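PDB 3BJA: transcriptional regulator, MarR family, putative from Bacillus cereus, which probably binds DNA and regulates transcription as a dimeric winged helix-turn-helix protein. Local coordinates for residues H16-N21 against E114-F119; G37-L42 against E98-Q103; Y29-V34 against D74-T79; Y33-V38 against T65-R70. All blocks are in the same frame, centred on the assembly; numbering follows the deposited sequence.

Contact 1: residues H16-N21 against E114-F119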
loop_
_atom_site.group_PDB
_atom_site.type_symbol
_atom_site.label_atom_id
_atom_site.label_comp_id
_atom_site.label_asym_id
_atom_site.label_seq_id
_atom_site.Cartn_x
_atom_site.Cartn_y
_atom_site.Cartn_z
ATOM N N HIS A 16 1.824 6.111 3.805
ATOM C CA HIS A 16 3.078 5.999 3.059
ATOM C C HIS A 16 4.310 6.403 3.893
ATOM O O HIS A 16 5.334 5.723 3.829
ATOM C CB HIS A 16 3.022 6.730 1.723
ATOM C CG HIS A 16 2.053 6.131 0.746
ATOM N ND1 HIS A 16 1.392 6.880 -0.205
ATOM C CD2 HIS A 16 1.610 4.859 0.597
ATOM C CE1 HIS A 16 0.603 6.091 -0.912
ATOM N NE2 HIS A 16 0.709 4.861 -0.438
ATOM N N LEU A 17 4.204 7.462 4.695
ATOM C CA LEU A 17 5.288 7.849 5.622
ATOM C C LEU A 17 5.574 6.742 6.656
ATOM O O LEU A 17 6.726 6.512 7.014
ATOM C CB LEU A 17 4.984 9.169 6.335
ATOM C CG LEU A 17 5.017 10.433 5.466
ATOM C CD1 LEU A 17 4.326 11.601 6.185
ATOM C CD2 LEU A 17 6.442 10.800 5.087
ATOM N N LEU A 18 4.527 6.070 7.120
ATOM C CA LEU A 18 4.667 4.937 8.042
ATOM C C LEU A 18 5.396 3.741 7.389
ATOM O O LEU A 18 6.185 3.108 8.086
ATOM C CB LEU A 18 3.315 4.498 8.649
ATOM C CG LEU A 18 2.607 5.402 9.667
ATOM C CD1 LEU A 18 1.131 4.991 9.888
ATOM C CD2 LEU A 18 3.355 5.415 10.967
ATOM N N GLN A 19 5.132 3.409 6.113
ATOM C CA GLN A 19 5.860 2.298 5.499
ATOM C C GLN A 19 7.332 2.718 5.292
ATOM O O GLN A 19 8.238 1.948 5.671
ATOM C CB GLN A 19 5.164 1.752 4.250
ATOM C CG GLN A 19 3.709 1.265 4.505
ATOM C CD GLN A 19 3.568 0.171 5.586
ATOM O OE1 GLN A 19 3.924 -1.001 5.376
ATOM N NE2 GLN A 19 3.017 0.557 6.733
ATOM N N LYS A 20 7.564 3.923 4.760
ATOM C CA LYS A 20 8.913 4.480 4.594
ATOM C C LYS A 20 9.740 4.375 5.886
ATOM O O LYS A 20 10.845 3.852 5.870
ATOM C CB LYS A 20 8.802 5.944 4.166
ATOM C CG LYS A 20 10.111 6.768 4.042
ATOM C CD LYS A 20 9.761 8.207 3.611
ATOM C CE LYS A 20 10.880 9.225 3.844
ATOM N NZ LYS A 20 10.351 10.644 3.780
ATOM N N ASN A 21 9.170 4.850 6.989
ATOM C CA ASN A 21 9.828 4.840 8.301
ATOM C C ASN A 21 10.028 3.445 8.914
ATOM O O ASN A 21 10.996 3.257 9.666
ATOM C CB ASN A 21 9.077 5.738 9.298
ATOM C CG ASN A 21 9.181 7.232 8.972
ATOM O OD1 ASN A 21 9.823 7.647 8.012
ATOM N ND2 ASN A 21 8.533 8.051 9.800
ATOM N N GLU A 114 8.213 5.488 18.407
ATOM C CA GLU A 114 8.821 6.653 17.732
ATOM C C GLU A 114 7.973 7.297 16.644
ATOM O O GLU A 114 8.185 8.483 16.345
ATOM C CB GLU A 114 10.211 6.289 17.178
ATOM C CG GLU A 114 11.230 5.943 18.305
ATOM C CD GLU A 114 12.487 5.189 17.831
ATOM O OE1 GLU A 114 12.902 5.327 16.655
ATOM O OE2 GLU A 114 13.077 4.462 18.666
ATOM N N ASN A 115 7.022 6.539 16.075
ATOM C CA ASN A 115 6.164 6.999 14.978
ATOM C C ASN A 115 4.656 7.126 15.276
ATOM O O ASN A 115 3.994 7.930 14.611
ATOM C CB ASN A 115 6.348 6.110 13.743
ATOM C CG ASN A 115 7.740 6.214 13.139
ATOM O OD1 ASN A 115 7.919 6.866 12.108
ATOM N ND2 ASN A 115 8.734 5.584 13.779
ATOM N N CYS A 116 4.118 6.325 16.208
ATOM C CA CYS A 116 2.691 6.380 16.603
ATOM C C CYS A 116 2.478 6.878 18.035
ATOM O O CYS A 116 1.453 6.563 18.653
ATOM C CB CYS A 116 2.034 5.008 16.418
ATOM S SG CYS A 116 2.120 4.372 14.739
ATOM N N GLY A 117 3.426 7.653 18.564
ATOM C CA GLY A 117 3.351 8.147 19.940
ATOM C C GLY A 117 3.282 9.652 20.057
ATOM O O GLY A 117 3.462 10.161 21.144
ATOM N N CYS A 118 2.977 10.355 18.962
ATOM C CA CYS A 118 2.979 11.820 18.936
ATOM C C CYS A 118 1.742 12.514 19.493
ATOM O O CYS A 118 1.798 13.724 19.733
ATOM C CB CYS A 118 3.197 12.308 17.507
ATOM S SG CYS A 118 2.055 11.578 16.336
ATOM N N PHE A 119 0.650 11.774 19.702
ATOM C CA PHE A 119 -0.602 12.349 20.192
ATOM C C PHE A 119 -0.694 12.328 21.715
ATOM O O PHE A 119 -0.047 11.521 22.382
ATOM C CB PHE A 119 -1.798 11.597 19.597
ATOM C CG PHE A 119 -1.839 11.641 18.109
ATOM C CD1 PHE A 119 -2.158 12.837 17.453
ATOM C CD2 PHE A 119 -1.549 10.506 17.347
ATOM C CE1 PHE A 119 -2.173 12.915 16.055
ATOM C CE2 PHE A 119 -1.571 10.567 15.937
ATOM C CZ PHE A 119 -1.885 11.770 15.292
#
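Asn21 and Asn115 meet through their amides, and Leu18, about one turn earlier on helix 2-25, packs beside them. The ND2 of Asn21 donates to OD1 of Asn115 at 2.7 Å, with an N-H...O angle of 152°. The donor sits almost in line with the acceptor's C=O bond rather than beside it, and the two amide planes are turned 59° apart. Both asparagines carry CG anti to the carbonyl carbon, and in Asn21 a chi2 of -1° eclipses OD1 with CA and turns ND2 outward to Asn115. CB of Asn21 also lies 3.2 Å from OD1 of Asn115. Leu18 runs past Asn115 in the opposite direction; its CD2 branch rests on Asn115 CB and, equally near at 4.1 Å, on Cys116 SG. Phe111 packs beside both Leu18 and Asn21, and its carbonyl accepts a hydrogen bond from Asn115 ND2. The second subunit closes the site: Leu138 of that chain offers its carbonyl to Asn21 ND2, and NE1 of Trp134 of that chain donates to the backbone O of Asn115. Each asparagine is thus gripped at more than one point, and the polar bond between helices 2-25 and 95-116 is built into the dimer interface.

Contact 2: residues G37-L42 against E98-Q103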
loop_
_atom_site.group_PDB
_atom_site.type_symbol
_atom_site.label_atom_id
_atom_site.label_comp_id
_atom_site.label_asym_id
_atom_site.label_seq_id
_atom_site.Cartn_x
_atom_site.Cartn_y
_atom_site.Cartn_z
ATOM N N GLY A 37 5.794 -8.468 6.858
ATOM C CA GLY A 37 4.383 -8.850 6.878
ATOM C C GLY A 37 4.140 -10.350 6.819
ATOM O O GLY A 37 3.398 -10.892 7.657
ATOM N N VAL A 38 4.804 -11.008 5.858
ATOM C CA VAL A 38 4.746 -12.477 5.675
ATOM C C VAL A 38 5.202 -13.209 6.916
ATOM O O VAL A 38 4.566 -14.180 7.325
ATOM C CB VAL A 38 5.629 -12.968 4.466
ATOM C CG1 VAL A 38 5.804 -14.516 4.453
ATOM C CG2 VAL A 38 5.066 -12.475 3.165
ATOM N N ILE A 39 6.313 -12.756 7.496
ATOM C CA ILE A 39 6.861 -13.346 8.749
ATOM C C ILE A 39 5.851 -13.227 9.916
ATOM O O ILE A 39 5.640 -14.192 10.645
ATOM C CB ILE A 39 8.263 -12.735 9.103
ATOM C CG1 ILE A 39 9.311 -13.255 8.106
ATOM C CG2 ILE A 39 8.678 -13.055 10.532
ATOM C CD1 ILE A 39 10.650 -12.560 8.198
ATOM N N GLN A 40 5.232 -12.057 10.052
ATOM C CA GLN A 40 4.193 -11.817 11.072
ATOM C C GLN A 40 3.001 -12.754 10.818
ATOM O O GLN A 40 2.598 -13.488 11.727
ATOM C CB GLN A 40 3.741 -10.334 11.116
ATOM C CG GLN A 40 4.843 -9.330 11.529
ATOM C CD GLN A 40 5.431 -9.599 12.926
ATOM O OE1 GLN A 40 4.747 -10.111 13.815
ATOM N NE2 GLN A 40 6.699 -9.240 13.123
ATOM N N VAL A 41 2.487 -12.768 9.579
ATOM C CA VAL A 41 1.366 -13.661 9.215
ATOM C C VAL A 41 1.695 -15.134 9.506
ATOM O O VAL A 41 0.913 -15.808 10.182
ATOM C CB VAL A 41 0.944 -13.509 7.738
ATOM C CG1 VAL A 41 0.019 -14.681 7.291
ATOM C CG2 VAL A 41 0.297 -12.135 7.503
ATOM N N LEU A 42 2.857 -15.604 9.035
ATOM C CA LEU A 42 3.278 -17.013 9.228
ATOM C C LEU A 42 3.649 -17.421 10.655
ATOM O O LEU A 42 3.744 -18.622 10.930
ATOM C CB LEU A 42 4.430 -17.389 8.277
ATOM C CG LEU A 42 4.164 -17.490 6.771
ATOM C CD1 LEU A 42 5.482 -17.789 6.079
ATOM C CD2 LEU A 42 3.120 -18.554 6.408
ATOM N N GLU A 98 11.914 -17.900 12.285
ATOM C CA GLU A 98 11.325 -17.831 13.616
ATOM C C GLU A 98 12.203 -16.897 14.489
ATOM O O GLU A 98 11.696 -16.051 15.230
ATOM C CB GLU A 98 11.264 -19.233 14.243
ATOM C CG GLU A 98 10.112 -19.438 15.223
ATOM C CD GLU A 98 8.992 -20.283 14.639
ATOM O OE1 GLU A 98 9.192 -21.531 14.615
ATOM O OE2 GLU A 98 7.933 -19.715 14.248
ATOM N N GLU A 99 13.521 -17.095 14.375
ATOM C CA GLU A 99 14.552 -16.299 15.048
ATOM C C GLU A 99 14.583 -14.862 14.506
ATOM O O GLU A 99 14.733 -13.919 15.280
ATOM C CB GLU A 99 15.943 -16.992 14.941
ATOM C CG GLU A 99 16.058 -18.315 15.776
ATOM C CD GLU A 99 17.295 -19.224 15.434
ATOM O OE1 GLU A 99 17.999 -18.983 14.411
ATOM O OE2 GLU A 99 17.562 -20.201 16.199
ATOM N N THR A 100 14.438 -14.702 13.189
ATOM C CA THR A 100 14.381 -13.367 12.545
ATOM C C THR A 100 13.212 -12.523 13.086
ATOM O O THR A 100 13.386 -11.322 13.301
ATOM C CB THR A 100 14.305 -13.462 10.991
ATOM O OG1 THR A 100 15.469 -14.133 10.508
ATOM C CG2 THR A 100 14.227 -12.079 10.333
ATOM N N LYS A 101 12.054 -13.157 13.319
ATOM C CA LYS A 101 10.892 -12.468 13.901
ATOM C C LYS A 101 11.218 -11.887 15.283
ATOM O O LYS A 101 10.898 -10.729 15.548
ATOM C CB LYS A 101 9.693 -13.393 14.050
ATOM C CG LYS A 101 8.421 -12.638 14.485
ATOM C CD LYS A 101 7.355 -13.578 14.973
ATOM C CE LYS A 101 6.144 -12.810 15.509
ATOM N NZ LYS A 101 6.407 -12.129 16.816
ATOM N N LYS A 102 11.832 -12.712 16.140
ATOM C CA LYS A 102 12.238 -12.324 17.494
ATOM C C LYS A 102 13.103 -11.062 17.472
ATOM O O LYS A 102 12.824 -10.094 18.204
ATOM C CB LYS A 102 12.997 -13.470 18.186
ATOM N N GLN A 103 14.124 -11.076 16.613
ATOM C CA GLN A 103 15.044 -9.948 16.479
ATOM C C GLN A 103 14.393 -8.676 15.902
ATOM O O GLN A 103 14.708 -7.578 16.363
ATOM C CB GLN A 103 16.294 -10.350 15.682
ATOM C CG GLN A 103 17.199 -11.351 16.424
ATOM C CD GLN A 103 18.289 -12.000 15.563
ATOM O OE1 GLN A 103 18.352 -11.827 14.344
ATOM N NE2 GLN A 103 19.143 -12.779 16.209
#
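Lys101 extends from helix 95-116, the long helix that runs on to the dimer interface, across helix 33-44 of the winged helix-turn-helix domain, meeting two of its residues in succession. CB comes first, 3.7 Å from CG2 of Ile39, and CG stays near that methyl at 4.0 Å while also facing NE2 of Gln40. With CG anti to the backbone N (chi1 -173°) and the next two torsions extended, the chain runs straight to CE, 3.5 Å from OE1 of Gln40. There chi4 bends (-72°) and turns NZ toward Asp105, its salt-bridge partner one turn further along the same helix. Asp105 also accepts a hydrogen bond from Gln40 NE2, through its other carboxylate oxygen. The glutamine chain, folded at chi2, crosses the lysine at about a right angle. Beside this pair, CD1 of Ile39 reaches CG2 of Thr100 at 4.2 Å, while the Thr100 hydroxyl is bonded to the carbonyl of Lys96. The short helical segments cross at -109°, their axes 10.1 Å apart. The chemistry therefore changes along one side chain: methylenes pack on isoleucine near the backbone, while the ammonium group and the glutamine amide share one carboxylate, which probably offsets the lysine charge.

Contact 3: residues Y29-V34 against D74-T79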
loop_
_atom_site.group_PDB
_atom_site.type_symbol
_atom_site.label_atom_id
_atom_site.label_comp_id
_atom_site.label_asym_id
_atom_site.label_seq_id
_atom_site.Cartn_x
_atom_site.Cartn_y
_atom_site.Cartn_z
ATOM N N TYR A 29 17.983 -5.854 8.975
ATOM C CA TYR A 29 17.661 -7.287 8.831
ATOM C C TYR A 29 17.492 -7.765 7.385
ATOM O O TYR A 29 17.028 -8.889 7.170
ATOM C CB TYR A 29 16.392 -7.629 9.631
ATOM C CG TYR A 29 16.521 -7.296 11.085
ATOM C CD1 TYR A 29 17.208 -8.149 11.939
ATOM C CD2 TYR A 29 15.977 -6.116 11.616
ATOM C CE1 TYR A 29 17.366 -7.849 13.286
ATOM C CE2 TYR A 29 16.127 -5.804 12.969
ATOM C CZ TYR A 29 16.825 -6.689 13.798
ATOM O OH TYR A 29 17.004 -6.445 15.128
ATOM N N ASP A 30 17.861 -6.945 6.397
ATOM C CA ASP A 30 17.732 -7.306 4.974
ATOM C C ASP A 30 16.319 -7.756 4.540
ATOM O O ASP A 30 16.153 -8.740 3.808
ATOM C CB ASP A 30 18.804 -8.340 4.608
ATOM C CG ASP A 30 20.188 -7.819 4.851
ATOM O OD1 ASP A 30 20.481 -6.723 4.349
ATOM O OD2 ASP A 30 20.992 -8.502 5.518
ATOM N N ILE A 31 15.320 -7.036 5.041
ATOM C CA ILE A 31 13.905 -7.259 4.717
ATOM C C ILE A 31 13.204 -5.912 4.601
ATOM O O ILE A 31 13.683 -4.912 5.142
ATOM C CB ILE A 31 13.162 -8.152 5.776
ATOM C CG1 ILE A 31 13.169 -7.553 7.192
ATOM C CG2 ILE A 31 13.769 -9.554 5.818
ATOM C CD1 ILE A 31 12.172 -8.224 8.150
ATOM N N SER A 32 12.082 -5.894 3.892
ATOM C CA SER A 32 11.227 -4.693 3.763
ATOM C C SER A 32 9.896 -5.018 4.417
ATOM O O SER A 32 9.707 -6.150 4.898
ATOM C CB SER A 32 11.021 -4.343 2.296
ATOM O OG SER A 32 10.179 -5.303 1.677
ATOM N N TYR A 33 8.968 -4.054 4.409
ATOM C CA TYR A 33 7.636 -4.252 5.022
ATOM C C TYR A 33 6.928 -5.516 4.479
ATOM O O TYR A 33 6.321 -6.255 5.256
ATOM C CB TYR A 33 6.720 -2.984 4.922
ATOM C CG TYR A 33 6.225 -2.621 3.517
ATOM C CD1 TYR A 33 6.982 -1.789 2.674
ATOM C CD2 TYR A 33 4.998 -3.121 3.020
ATOM C CE1 TYR A 33 6.547 -1.454 1.361
ATOM C CE2 TYR A 33 4.552 -2.799 1.711
ATOM C CZ TYR A 33 5.332 -1.953 0.884
ATOM O OH TYR A 33 4.933 -1.610 -0.409
ATOM N N VAL A 34 7.052 -5.776 3.170
ATOM C CA VAL A 34 6.391 -6.947 2.544
ATOM C C VAL A 34 6.895 -8.289 3.145
ATOM O O VAL A 34 6.074 -9.119 3.543
ATOM C CB VAL A 34 6.360 -6.884 0.973
ATOM C CG1 VAL A 34 7.738 -6.775 0.377
ATOM C CG2 VAL A 34 5.621 -8.092 0.386
ATOM N N ASP A 74 16.695 -17.358 0.745
ATOM C CA ASP A 74 17.192 -16.614 1.922
ATOM C C ASP A 74 17.114 -17.398 3.225
ATOM O O ASP A 74 17.771 -17.024 4.193
ATOM C CB ASP A 74 16.429 -15.282 2.149
ATOM C CG ASP A 74 16.969 -14.131 1.332
ATOM O OD1 ASP A 74 18.203 -14.055 1.144
ATOM O OD2 ASP A 74 16.173 -13.273 0.889
ATOM N N GLY A 75 16.260 -18.421 3.273
ATOM C CA GLY A 75 16.153 -19.315 4.417
ATOM C C GLY A 75 15.171 -18.915 5.489
ATOM O O GLY A 75 15.205 -19.490 6.563
ATOM N N TYR A 76 14.287 -17.962 5.197
ATOM C CA TYR A 76 13.268 -17.519 6.144
ATOM C C TYR A 76 12.064 -18.464 6.159
ATOM O O TYR A 76 11.574 -18.809 7.229
ATOM C CB TYR A 76 12.782 -16.112 5.819
ATOM C CG TYR A 76 13.848 -15.033 5.789
ATOM C CD1 TYR A 76 14.590 -14.708 6.934
ATOM C CD2 TYR A 76 14.074 -14.282 4.624
ATOM C CE1 TYR A 76 15.571 -13.683 6.905
ATOM C CE2 TYR A 76 15.041 -13.252 4.588
ATOM C CZ TYR A 76 15.784 -12.962 5.726
ATOM O OH TYR A 76 16.714 -11.956 5.657
ATOM N N VAL A 77 11.580 -18.848 4.971
ATOM C CA VAL A 77 10.403 -19.728 4.808
ATOM C C VAL A 77 10.735 -21.010 4.050
ATOM O O VAL A 77 11.734 -21.074 3.329
ATOM C CB VAL A 77 9.240 -19.021 4.054
ATOM C CG1 VAL A 77 8.878 -17.697 4.730
ATOM C CG2 VAL A 77 9.577 -18.797 2.569
HETATM N N MSE A 78 9.873 -22.014 4.229
HETATM C CA MSE A 78 9.967 -23.325 3.566
HETATM C C MSE A 78 8.609 -23.671 2.947
HETATM O O MSE A 78 7.575 -23.521 3.604
HETATM C CB MSE A 78 10.360 -24.394 4.580
HETATM C CG MSE A 78 10.504 -25.807 4.030
HETATM SE SE MSE A 78 11.693 -25.919 2.485
HETATM C CE MSE A 78 13.395 -25.423 3.344
ATOM N N THR A 79 8.625 -24.119 1.691
ATOM C CA THR A 79 7.417 -24.499 0.947
ATOM C C THR A 79 7.442 -25.992 0.576
ATOM O O THR A 79 8.511 -26.571 0.316
ATOM C CB THR A 79 7.196 -23.618 -0.316
ATOM O OG1 THR A 79 8.201 -23.878 -1.299
ATOM C CG2 THR A 79 7.206 -22.117 0.053
#
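Tyr76 brings the end of its ring against the loop 29-32, at the point in the winged helix-turn-helix domain where the chain leaves helix 64-73 for the first strand of the wing. Its first shell comes from three consecutive residues. The phenol OH lies 3.4 Å from the carbonyl O of Tyr29 and 3.8 Å from the carbonyl O of Asp30, while CG2 of Ile31 approaches obliquely, 4.0 Å from CZ of the ring. The two carbonyls and the methyl thus gather about the phenol end of the tyrosine.

A chi1 of 60° sets CG2 of Ile31 beside the backbone N, anti to the carbonyl carbon, and this is the branch that meets the phenol; the Ile31 side chain also packs on Val104 of helix 95-116. Further out, Tyr76 packs on Thr100 and forms a cation-pi pair with Lys96, which also bonds the carbonyl of Asp74. Gly75, with its positive phi of 90°, ends helix 64-73 in a Schellman motif and so turns the chain toward the wing just before the tyrosine. Thr94, just after strand 89-93 of the same chain, fixes this corner through backbone bonds to Tyr76 and a hydroxyl bond to the Gly75 carbonyl. On the loop side, Ser32 is the N-cap residue of helix 33-44, and its OG is hydrogen-bonded to OE1 of Gln35.

Contact 4: residues Y33-V38 against T65-R70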
loop_
_atom_site.group_PDB
_atom_site.type_symbol
_atom_site.label_atom_id
_atom_site.label_comp_id
_atom_site.label_asym_id
_atom_site.label_seq_id
_atom_site.Cartn_x
_atom_site.Cartn_y
_atom_site.Cartn_z
ATOM N N TYR A 33 8.968 -4.054 4.409
ATOM C CA TYR A 33 7.636 -4.252 5.022
ATOM C C TYR A 33 6.928 -5.516 4.479
ATOM O O TYR A 33 6.321 -6.255 5.256
ATOM C CB TYR A 33 6.720 -2.984 4.922
ATOM C CG TYR A 33 6.225 -2.621 3.517
ATOM C CD1 TYR A 33 6.982 -1.789 2.674
ATOM C CD2 TYR A 33 4.998 -3.121 3.020
ATOM C CE1 TYR A 33 6.547 -1.454 1.361
ATOM C CE2 TYR A 33 4.552 -2.799 1.711
ATOM C CZ TYR A 33 5.332 -1.953 0.884
ATOM O OH TYR A 33 4.933 -1.610 -0.409
ATOM N N VAL A 34 7.052 -5.776 3.170
ATOM C CA VAL A 34 6.391 -6.947 2.544
ATOM C C VAL A 34 6.895 -8.289 3.145
ATOM O O VAL A 34 6.074 -9.119 3.543
ATOM C CB VAL A 34 6.360 -6.884 0.973
ATOM C CG1 VAL A 34 7.738 -6.775 0.377
ATOM C CG2 VAL A 34 5.621 -8.092 0.386
ATOM N N GLN A 35 8.206 -8.449 3.315
ATOM C CA GLN A 35 8.764 -9.695 3.914
ATOM C C GLN A 35 8.429 -9.782 5.409
ATOM O O GLN A 35 8.078 -10.849 5.918
ATOM C CB GLN A 35 10.271 -9.850 3.691
ATOM C CG GLN A 35 10.678 -10.050 2.238
ATOM C CD GLN A 35 10.652 -8.782 1.411
ATOM O OE1 GLN A 35 10.927 -7.702 1.916
ATOM N NE2 GLN A 35 10.325 -8.910 0.126
ATOM N N PHE A 36 8.547 -8.649 6.090
ATOM C CA PHE A 36 8.161 -8.528 7.497
ATOM C C PHE A 36 6.707 -8.981 7.697
ATOM O O PHE A 36 6.449 -9.821 8.552
ATOM C CB PHE A 36 8.381 -7.082 7.969
ATOM C CG PHE A 36 7.961 -6.823 9.379
ATOM C CD1 PHE A 36 8.744 -7.271 10.440
ATOM C CD2 PHE A 36 6.794 -6.100 9.652
ATOM C CE1 PHE A 36 8.367 -7.028 11.767
ATOM C CE2 PHE A 36 6.401 -5.844 10.992
ATOM C CZ PHE A 36 7.195 -6.302 12.036
ATOM N N GLY A 37 5.794 -8.468 6.858
ATOM C CA GLY A 37 4.383 -8.850 6.878
ATOM C C GLY A 37 4.140 -10.350 6.819
ATOM O O GLY A 37 3.398 -10.892 7.657
ATOM N N VAL A 38 4.804 -11.008 5.858
ATOM C CA VAL A 38 4.746 -12.477 5.675
ATOM C C VAL A 38 5.202 -13.209 6.916
ATOM O O VAL A 38 4.566 -14.180 7.325
ATOM C CB VAL A 38 5.629 -12.968 4.466
ATOM C CG1 VAL A 38 5.804 -14.516 4.453
ATOM C CG2 VAL A 38 5.066 -12.475 3.165
ATOM N N THR A 65 4.526 -15.322 -5.545
ATOM C CA THR A 65 5.253 -16.564 -5.806
ATOM C C THR A 65 6.765 -16.332 -5.975
ATOM O O THR A 65 7.578 -17.128 -5.477
ATOM C CB THR A 65 4.649 -17.315 -7.017
ATOM O OG1 THR A 65 3.259 -17.547 -6.763
ATOM C CG2 THR A 65 5.348 -18.655 -7.249
ATOM N N THR A 66 7.123 -15.241 -6.655
ATOM C CA THR A 66 8.527 -14.862 -6.859
ATOM C C THR A 66 9.130 -14.405 -5.529
ATOM O O THR A 66 10.230 -14.819 -5.146
ATOM C CB THR A 66 8.678 -13.708 -7.892
ATOM O OG1 THR A 66 7.847 -13.959 -9.037
ATOM C CG2 THR A 66 10.146 -13.562 -8.336
HETATM N N MSE A 67 8.373 -13.559 -4.839
HETATM C CA MSE A 67 8.753 -12.983 -3.546
HETATM C C MSE A 67 8.944 -14.053 -2.438
HETATM O O MSE A 67 9.844 -13.916 -1.609
HETATM C CB MSE A 67 7.733 -11.871 -3.187
HETATM C CG MSE A 67 8.118 -10.956 -2.066
HETATM SE SE MSE A 67 7.562 -11.693 -0.408
HETATM C CE MSE A 67 5.662 -11.314 -0.497
ATOM N N ILE A 68 8.109 -15.099 -2.438
ATOM C CA ILE A 68 8.246 -16.243 -1.498
ATOM C C ILE A 68 9.461 -17.102 -1.840
ATOM O O ILE A 68 10.146 -17.571 -0.944
ATOM C CB ILE A 68 6.926 -17.101 -1.373
ATOM C CG1 ILE A 68 6.028 -16.545 -0.246
ATOM C CG2 ILE A 68 7.201 -18.552 -1.005
ATOM C CD1 ILE A 68 5.604 -15.116 -0.441
ATOM N N GLN A 69 9.706 -17.333 -3.129
ATOM C CA GLN A 69 10.919 -18.055 -3.583
ATOM C C GLN A 69 12.224 -17.399 -3.121
ATOM O O GLN A 69 13.176 -18.092 -2.757
ATOM C CB GLN A 69 10.929 -18.240 -5.116
ATOM C CG GLN A 69 10.527 -19.639 -5.538
ATOM C CD GLN A 69 11.630 -20.677 -5.261
ATOM O OE1 GLN A 69 12.801 -20.460 -5.578
ATOM N NE2 GLN A 69 11.245 -21.812 -4.684
ATOM N N ARG A 70 12.237 -16.069 -3.145
ATOM C CA ARG A 70 13.352 -15.255 -2.664
ATOM C C ARG A 70 13.540 -15.507 -1.164
ATOM O O ARG A 70 14.657 -15.744 -0.709
ATOM C CB ARG A 70 13.059 -13.770 -2.950
ATOM C CG ARG A 70 14.152 -12.751 -2.653
ATOM C CD ARG A 70 15.426 -13.127 -3.333
ATOM N NE ARG A 70 16.299 -11.988 -3.641
ATOM C CZ ARG A 70 16.541 -11.472 -4.863
ATOM N NH1 ARG A 70 16.006 -11.976 -5.994
ATOM N NH2 ARG A 70 17.372 -10.427 -4.965
#
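Met67, a selenomethionine, carries nearly all of this contact, pointing from helix 64-73 into the side of helix 33-44, where it meets Val34, Gln35 and Val38. Along 65-70, Met67 is the residue that faces helix 33-44. CG stands anti to the backbone N (chi1 -167°) and lies 3.7 Å from NE2 of Gln35, whose own chain bends at chi2 and crosses it at an angle. SE follows, 4.0 Å from that same NE2 of Gln35. Bends at chi2 and chi3 carry the terminal methyl to the valines: CE meets CG2 of Val34 tip to tip and comes within 3.9 Å of CG2 of Val38, a side chain that it passes in the opposite direction. The amide of Gln35 has its polar partner elsewhere, since its OE1 is held by the N-cap Ser32. Ile68 comes next, and its end draws near helix 33-44 without packing closely. Around the methionine, Pro61 covers both Met67 and Val34, and Met71, one turn later, packs on Gln35 and Val38. The segment axes approach to 11.3 Å and cross at -78°, and the close contacts all run through this one long side chain. Helix 64-73 occupies the place of the recognition helix in the MarR family, so the packing seats that helix across helix 33-44 in an arrangement typical of the winged helix-turn-helix fold.

Overall arrangement
From the N terminus, helix 2-25 supplies the first half of contact 1, whose other half waits at the end of helix 95-116; the loop it closes encloses all the others. The chain then reaches 29-34 and helix 33-44, from which contacts 2, 3 and 4 all start. Contact 4 closes the shortest loop, at helix 64-73, and contact 3 follows at the entry to strand 77-81; they share Tyr33 and Val34. Contact 2, ending on helix 95-116, crosses contact 3 along the chain and overlaps contact 4 at Gly37 and Val38. Contacts 3 and 4 thus hold the probable DNA-binding domain together, and contact 2 ties it to helix 95-116, which runs on to contact 1.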